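Local coordinates for protein TudS (Uncultured bacterium, PDB 6Z96) that probably removes sulfur from thiouracil without redox chemistry, using a [4Fe-4S] cluster that takes up the sulfur, at residues L40-L50 and E75-L86. Numbering follows the deposited sequence.
Sequences LAFCPEVAGGL and EFDRGAELALGL. With SF4 (iron/sulfur cluster), chain C; EDO (1,2-ethanediol), chain E.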
ATOM      1  N   LEU A  40       1.471  11.258   2.391  1.00 22.99           N
ATOM      2  CA  LEU A  40       0.900  10.812   3.653  1.00 22.73           C
ATOM      3  C   LEU A  40       1.163   9.352   3.885  1.00 21.44           C
ATOM      4  O   LEU A  40       0.676   8.506   3.151  1.00 21.55           O
ATOM      5  CB  LEU A  40      -0.605  11.096   3.696  1.00 24.19           C
ATOM      6  CG  LEU A  40      -1.040  12.573   3.527  1.00 28.45           C
ATOM      7  CD1 LEU A  40      -2.515  12.718   3.828  1.00 29.17           C
ATOM      8  CD2 LEU A  40      -0.252  13.511   4.460  1.00 31.27           C
ATOM      9  N   ALA A  41       1.927   9.054   4.922  1.00 20.05           N
ATOM     10  CA  ALA A  41       2.298   7.677   5.235  1.00 18.64           C
ATOM     11  C   ALA A  41       1.116   6.917   5.767  1.00 18.04           C
ATOM     12  O   ALA A  41       0.403   7.425   6.618  1.00 19.65           O
ATOM     13  CB  ALA A  41       3.380   7.699   6.307  1.00 18.73           C
ATOM     14  N   PHE A  42       0.976   5.658   5.329  1.00 16.29           N
ATOM     15  CA  PHE A  42      -0.127   4.845   5.838  1.00 16.24           C
ATOM     16  C   PHE A  42       0.266   3.402   5.750  1.00 15.55           C
ATOM     17  O   PHE A  42       0.789   2.976   4.726  1.00 16.37           O
ATOM     18  CB  PHE A  42      -1.411   5.097   5.006  1.00 16.60           C
ATOM     19  CG  PHE A  42      -2.619   4.408   5.601  1.00 17.89           C
ATOM     20  CD1 PHE A  42      -3.061   3.191   5.104  1.00 19.21           C
ATOM     21  CD2 PHE A  42      -3.276   4.950   6.687  1.00 20.29           C
ATOM     22  CE1 PHE A  42      -4.132   2.525   5.688  1.00 19.73           C
ATOM     23  CE2 PHE A  42      -4.375   4.289   7.257  1.00 20.65           C
ATOM     24  CZ  PHE A  42      -4.787   3.081   6.744  1.00 19.75           C
ATOM     25  N   CYS A  43      -0.023   2.628   6.818  1.00 15.11           N
ATOM     26  CA  CYS A  43       0.216   1.179   6.762  1.00 15.13           C
ATOM     27  C   CYS A  43      -1.118   0.502   7.054  1.00 15.37           C
ATOM     28  O   CYS A  43      -1.561   0.506   8.195  1.00 15.74           O
ATOM     29  CB  CYS A  43       1.260   0.721   7.783  1.00 16.01           C
ATOM     30  SG  CYS A  43       1.395  -1.080   7.872  1.00 16.34           S
ATOM     31  N   PRO A  44      -1.738  -0.132   6.062  1.00 14.62           N
ATOM     32  CA  PRO A  44      -3.038  -0.776   6.306  1.00 15.11           C
ATOM     33  C   PRO A  44      -3.012  -1.850   7.387  1.00 14.83           C
ATOM     34  O   PRO A  44      -3.983  -1.963   8.131  1.00 15.78           O
ATOM     35  CB  PRO A  44      -3.381  -1.402   4.939  1.00 16.88           C
ATOM     36  CG  PRO A  44      -2.607  -0.551   3.919  1.00 16.98           C
ATOM     37  CD  PRO A  44      -1.340  -0.155   4.635  1.00 15.71           C
ATOM     38  N   GLU A  45      -1.921  -2.640   7.470  1.00 14.58           N
ATOM     39  CA  GLU A  45      -1.916  -3.722   8.455  1.00 14.67           C
ATOM     40  C   GLU A  45      -1.837  -3.204   9.874  1.00 15.21           C
ATOM     41  O   GLU A  45      -2.553  -3.707  10.751  1.00 16.07           O
ATOM     42  CB  GLU A  45      -0.859  -4.756   8.141  1.00 15.12           C
ATOM     43  CG  GLU A  45      -1.296  -5.511   6.906  1.00 15.91           C
ATOM     44  CD  GLU A  45      -0.219  -6.340   6.229  1.00 17.56           C
ATOM     45  OE1 GLU A  45       0.704  -6.791   6.947  1.00 18.85           O
ATOM     46  OE2 GLU A  45      -0.307  -6.576   4.999  1.00 17.29           O
ATOM     47  N   VAL A  46      -1.003  -2.192  10.107  1.00 15.15           N
ATOM     48  CA  VAL A  46      -0.903  -1.606  11.438  1.00 15.40           C
ATOM     49  C   VAL A  46      -2.197  -0.831  11.745  1.00 15.15           C
ATOM     50  O   VAL A  46      -2.748  -0.949  12.847  1.00 15.68           O
ATOM     51  CB  VAL A  46       0.340  -0.717  11.550  1.00 17.08           C
ATOM     52  CG1 VAL A  46       0.319   0.106  12.826  1.00 19.24           C
ATOM     53  CG2 VAL A  46       1.611  -1.572  11.483  1.00 18.34           C
ATOM     54  N   ALA A  47      -2.744  -0.100  10.748  1.00 15.15           N
ATOM     55  CA  ALA A  47      -3.996   0.650  10.987  1.00 16.22           C
ATOM     56  C   ALA A  47      -5.137  -0.314  11.323  1.00 15.39           C
ATOM     57  O   ALA A  47      -6.002   0.014  12.151  1.00 16.72           O
ATOM     58  CB  ALA A  47      -4.361   1.462   9.745  1.00 16.59           C
ATOM     59  N   GLY A  48      -5.104  -1.509  10.721  1.00 14.95           N
ATOM     60  CA  GLY A  48      -6.120  -2.543  10.911  1.00 15.61           C
ATOM     61  C   GLY A  48      -6.014  -3.285  12.231  1.00 16.32           C
ATOM     62  O   GLY A  48      -6.881  -4.105  12.545  1.00 17.48           O
ATOM     63  N   GLY A  49      -4.949  -3.007  13.009  1.00 16.13           N
ATOM     64  CA  GLY A  49      -4.776  -3.581  14.340  1.00 15.99           C
ATOM     65  C   GLY A  49      -3.759  -4.690  14.486  1.00 16.18           C
ATOM     66  O   GLY A  49      -3.658  -5.282  15.572  1.00 16.67           O
ATOM     67  N   LEU A  50      -2.975  -4.969  13.420  1.00 14.73           N
ATOM     68  CA  LEU A  50      -1.980  -6.031  13.522  1.00 14.68           C
ATOM     69  C   LEU A  50      -0.688  -5.482  14.159  1.00 15.26           C
ATOM     70  O   LEU A  50      -0.372  -4.292  14.074  1.00 15.50           O
ATOM     71  CB  LEU A  50      -1.692  -6.622  12.147  1.00 14.79           C
ATOM     72  CG  LEU A  50      -2.899  -7.333  11.519  1.00 16.77           C
ATOM     73  CD1 LEU A  50      -2.629  -7.646  10.054  1.00 17.35           C
ATOM     74  CD2 LEU A  50      -3.232  -8.586  12.270  1.00 18.54           C
ATOM     75  N   GLU A  75      -8.699  -7.726   9.920  1.00 15.24           N
ATOM     76  CA  GLU A  75      -7.744  -6.637  10.085  1.00 14.24           C
ATOM     77  C   GLU A  75      -7.319  -6.075   8.739  1.00 14.46           C
ATOM     78  O   GLU A  75      -7.174  -4.869   8.595  1.00 14.53           O
ATOM     79  CB  GLU A  75      -6.525  -7.162  10.858  1.00 15.27           C
ATOM     80  CG  GLU A  75      -6.862  -7.485  12.316  1.00 18.21           C
ATOM     81  CD  GLU A  75      -7.574  -8.803  12.597  1.00 24.19           C
ATOM     82  OE1 GLU A  75      -7.609  -9.679  11.702  1.00 22.86           O
ATOM     83  OE2 GLU A  75      -8.130  -8.951  13.713  1.00 26.59           O
ATOM     84  N   PHE A  76      -7.142  -6.946   7.745  1.00 13.67           N
ATOM     85  CA  PHE A  76      -6.772  -6.479   6.402  1.00 14.13           C
ATOM     86  C   PHE A  76      -7.892  -5.615   5.816  1.00 14.69           C
ATOM     87  O   PHE A  76      -7.614  -4.591   5.199  1.00 15.26           O
ATOM     88  CB  PHE A  76      -6.504  -7.667   5.469  1.00 13.83           C
ATOM     89  CG  PHE A  76      -5.074  -8.128   5.539  1.00 14.73           C
ATOM     90  CD1 PHE A  76      -4.582  -8.727   6.683  1.00 15.61           C
ATOM     91  CD2 PHE A  76      -4.213  -7.925   4.474  1.00 15.67           C
ATOM     92  CE1 PHE A  76      -3.253  -9.124   6.760  1.00 15.74           C
ATOM     93  CE2 PHE A  76      -2.886  -8.332   4.549  1.00 16.33           C
ATOM     94  CZ  PHE A  76      -2.418  -8.928   5.689  1.00 15.74           C
ATOM     95  N   ASP A  77      -9.155  -6.034   6.010  1.00 13.89           N
ATOM     96  CA  ASP A  77     -10.291  -5.275   5.456  1.00 14.14           C
ATOM     97  C   ASP A  77     -10.466  -3.955   6.193  1.00 14.95           C
ATOM     98  O   ASP A  77     -10.758  -2.935   5.569  1.00 16.10           O
ATOM     99  CB  ASP A  77     -11.577  -6.108   5.537  1.00 15.08           C
ATOM    100  CG  ASP A  77     -11.625  -7.292   4.576  1.00 18.93           C
ATOM    101  OD1 ASP A  77     -10.764  -7.363   3.666  1.00 20.15           O
ATOM    102  OD2 ASP A  77     -12.538  -8.150   4.728  1.00 18.56           O
ATOM    103  N   ARG A  78     -10.238  -3.935   7.517  1.00 13.98           N
ATOM    104  CA  ARG A  78     -10.290  -2.689   8.276  1.00 14.46           C
ATOM    105  C   ARG A  78      -9.233  -1.720   7.777  1.00 14.63           C
ATOM    106  O   ARG A  78      -9.525  -0.542   7.575  1.00 15.58           O
ATOM    107  CB  ARG A  78     -10.099  -2.979   9.780  1.00 15.35           C
ATOM    108  CG  ARG A  78      -9.960  -1.668  10.590  1.00 17.89           C
ATOM    109  CD  ARG A  78      -9.862  -1.909  12.094  1.00 18.72           C
ATOM    110  NE  ARG A  78     -11.205  -1.889  12.669  1.00 20.71           N
ATOM    111  CZ  ARG A  78     -11.462  -1.943  13.975  1.00 22.35           C
ATOM    112  NH1 ARG A  78     -10.469  -2.036  14.851  1.00 22.57           N
ATOM    113  NH2 ARG A  78     -12.713  -1.895  14.411  1.00 23.18           N
ATOM    114  N   GLY A  79      -8.005  -2.205   7.600  1.00 14.17           N
ATOM    115  CA  GLY A  79      -6.929  -1.334   7.133  1.00 14.91           C
ATOM    116  C   GLY A  79      -7.202  -0.786   5.734  1.00 14.97           C
ATOM    117  O   GLY A  79      -6.935   0.390   5.458  1.00 16.22           O
ATOM    118  N   ALA A  80      -7.786  -1.624   4.848  1.00 14.36           N
ATOM    119  CA  ALA A  80      -8.125  -1.132   3.491  1.00 14.64           C
ATOM    120  C   ALA A  80      -9.181  -0.033   3.578  1.00 14.97           C
ATOM    121  O   ALA A  80      -9.056   1.000   2.907  1.00 16.32           O
ATOM    122  CB  ALA A  80      -8.639  -2.277   2.622  1.00 15.70           C
ATOM    123  N   GLU A  81     -10.210  -0.237   4.413  1.00 13.99           N
ATOM    124  CA  GLU A  81     -11.261   0.778   4.552  1.00 15.31           C
ATOM    125  C   GLU A  81     -10.726   2.052   5.146  1.00 16.83           C
ATOM    126  O   GLU A  81     -11.151   3.144   4.745  1.00 18.49           O
ATOM    127  CB  GLU A  81     -12.392   0.210   5.390  1.00 19.22           C
ATOM    128  CG  GLU A  81     -13.585   1.143   5.511  1.00 23.89           C
ATOM    129  CD  GLU A  81     -14.396   1.432   4.259  1.00 30.20           C
ATOM    130  OE1 GLU A  81     -15.046   2.501   4.239  1.00 29.41           O
ATOM    131  OE2 GLU A  81     -14.390   0.616   3.306  1.00 31.95           O
ATOM    132  N   LEU A  82      -9.768   1.945   6.089  1.00 16.73           N
ATOM    133  CA  LEU A  82      -9.174   3.147   6.680  1.00 16.65           C
ATOM    134  C   LEU A  82      -8.304   3.881   5.646  1.00 17.31           C
ATOM    135  O   LEU A  82      -8.259   5.121   5.647  1.00 18.32           O
ATOM    136  CB  LEU A  82      -8.366   2.777   7.915  1.00 16.48           C
ATOM    137  CG  LEU A  82      -9.241   2.413   9.094  1.00 17.69           C
ATOM    138  CD1 LEU A  82      -8.399   1.778  10.193  1.00 18.14           C
ATOM    139  CD2 LEU A  82      -9.984   3.653   9.632  1.00 19.48           C
ATOM    140  N   ALA A  83      -7.638   3.144   4.740  1.00 16.65           N
ATOM    141  CA  ALA A  83      -6.857   3.802   3.670  1.00 17.80           C
ATOM    142  C   ALA A  83      -7.807   4.595   2.763  1.00 18.34           C
ATOM    143  O   ALA A  83      -7.543   5.751   2.445  1.00 18.69           O
ATOM    144  CB  ALA A  83      -6.089   2.769   2.849  1.00 18.36           C
ATOM    145  N   LEU A  84      -8.939   3.990   2.416  1.00 18.27           N
ATOM    146  CA  LEU A  84      -9.949   4.666   1.593  1.00 19.67           C
ATOM    147  C   LEU A  84     -10.488   5.898   2.331  1.00 20.67           C
ATOM    148  O   LEU A  84     -10.628   6.954   1.723  1.00 21.41           O
ATOM    149  CB  LEU A  84     -11.097   3.691   1.279  1.00 19.74           C
ATOM    150  CG  LEU A  84     -12.253   4.316   0.507  1.00 22.01           C
ATOM    151  CD1 LEU A  84     -11.801   4.755  -0.864  1.00 22.20           C
ATOM    152  CD2 LEU A  84     -13.418   3.356   0.387  1.00 22.18           C
ATOM    153  N   GLY A  85     -10.754   5.765   3.632  1.00 20.57           N
ATOM    154  CA  GLY A  85     -11.257   6.878   4.437  1.00 21.10           C
ATOM    155  C   GLY A  85     -10.306   8.049   4.459  1.00 22.18           C
ATOM    156  O   GLY A  85     -10.750   9.201   4.386  1.00 23.22           O
ATOM    157  N   LEU A  86      -8.990   7.774   4.544  1.00 21.08           N
ATOM    158  CA  LEU A  86      -8.002   8.843   4.540  1.00 22.08           C
ATOM    159  C   LEU A  86      -7.994   9.529   3.166  1.00 22.81           C
ATOM    160  O   LEU A  86      -7.949  10.761   3.089  1.00 23.83           O
ATOM    161  CB  LEU A  86      -6.615   8.272   4.874  1.00 22.90           C
ATOM    162  CG  LEU A  86      -5.473   9.253   4.839  1.00 27.11           C
ATOM    163  CD1 LEU A  86      -5.639  10.286   5.927  1.00 27.60           C
ATOM    164  CD2 LEU A  86      -4.138   8.551   4.990  1.00 28.62           C
TER
HETATM  165 FE1  SF4 C 301       3.081  -4.100   4.641  0.80 16.75          FE
HETATM  166 FE2  SF4 C 301       4.247  -1.770   3.924  0.90 14.54          FE
HETATM  167 FE3  SF4 C 301       2.256  -1.757   5.827  0.90 14.23          FE
HETATM  168 FE4  SF4 C 301       1.668  -2.208   3.181  0.90 14.76          FE
HETATM  169  S1  SF4 C 301       2.488  -0.269   4.150  0.90 14.45           S
HETATM  170  S2  SF4 C 301       0.837  -3.367   4.956  0.90 15.60           S
HETATM  171  S3  SF4 C 301       3.518  -3.428   2.513  0.90 15.91           S
HETATM  172  S4  SF4 C 301       4.359  -2.713   5.984  0.90 15.29           S
HETATM  173  C1  EDO E 303       1.386  -9.845   7.522  1.00 25.28           C
HETATM  174  O1  EDO E 303       1.150  -9.455   6.177  1.00 25.78           O
HETATM  175  C2  EDO E 303       0.127  -9.991   8.290  1.00 25.25           C
HETATM  176  O2  EDO E 303       0.308 -10.658   9.539  1.00 25.51           O
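A trans chi1 (-173°) swings the Phe42 ring away from its own amide and from edge strand 39-42 onto helix 73-90, where Ala83 CA lies over one face, 4.0 Å from the ring centroid. Gly79 O meets the ring edge near its plane, and Leu82 and Leu86 CD2 approach obliquely. In Glu45, CG lies beside the backbone N (chi1 -70°), which sets it over a face of Phe76; the chain, extended beyond CG, carries on to a carboxylate tilted 36° from that ring, with OE2 3.2 Å from Phe76 CE2. Leu50 CD1 packs obliquely against the same ring.

Between these two aromatic contacts the backbones come together through glycines: Gly79 CA points a C-H at Pro44 O (3.2 Å), and Gly48 CA does likewise to Glu75 O (3.4 Å). Gly49, with positive phi, completes a Schellman motif after the short helix. At its start, Cys43 binds iron FE3 through SG (2.3 Å), and the same sulfur accepts a nearly straight N-cap bond from Val46 N, which probably tempers the thiolate charge. Arg54 salt-bridges Glu45 OE1 and Ser103 hydrogen-bonds OE2; Phe76 probably helps to position this carboxylate, which borders the cluster and the bound hydrosulfuric acid.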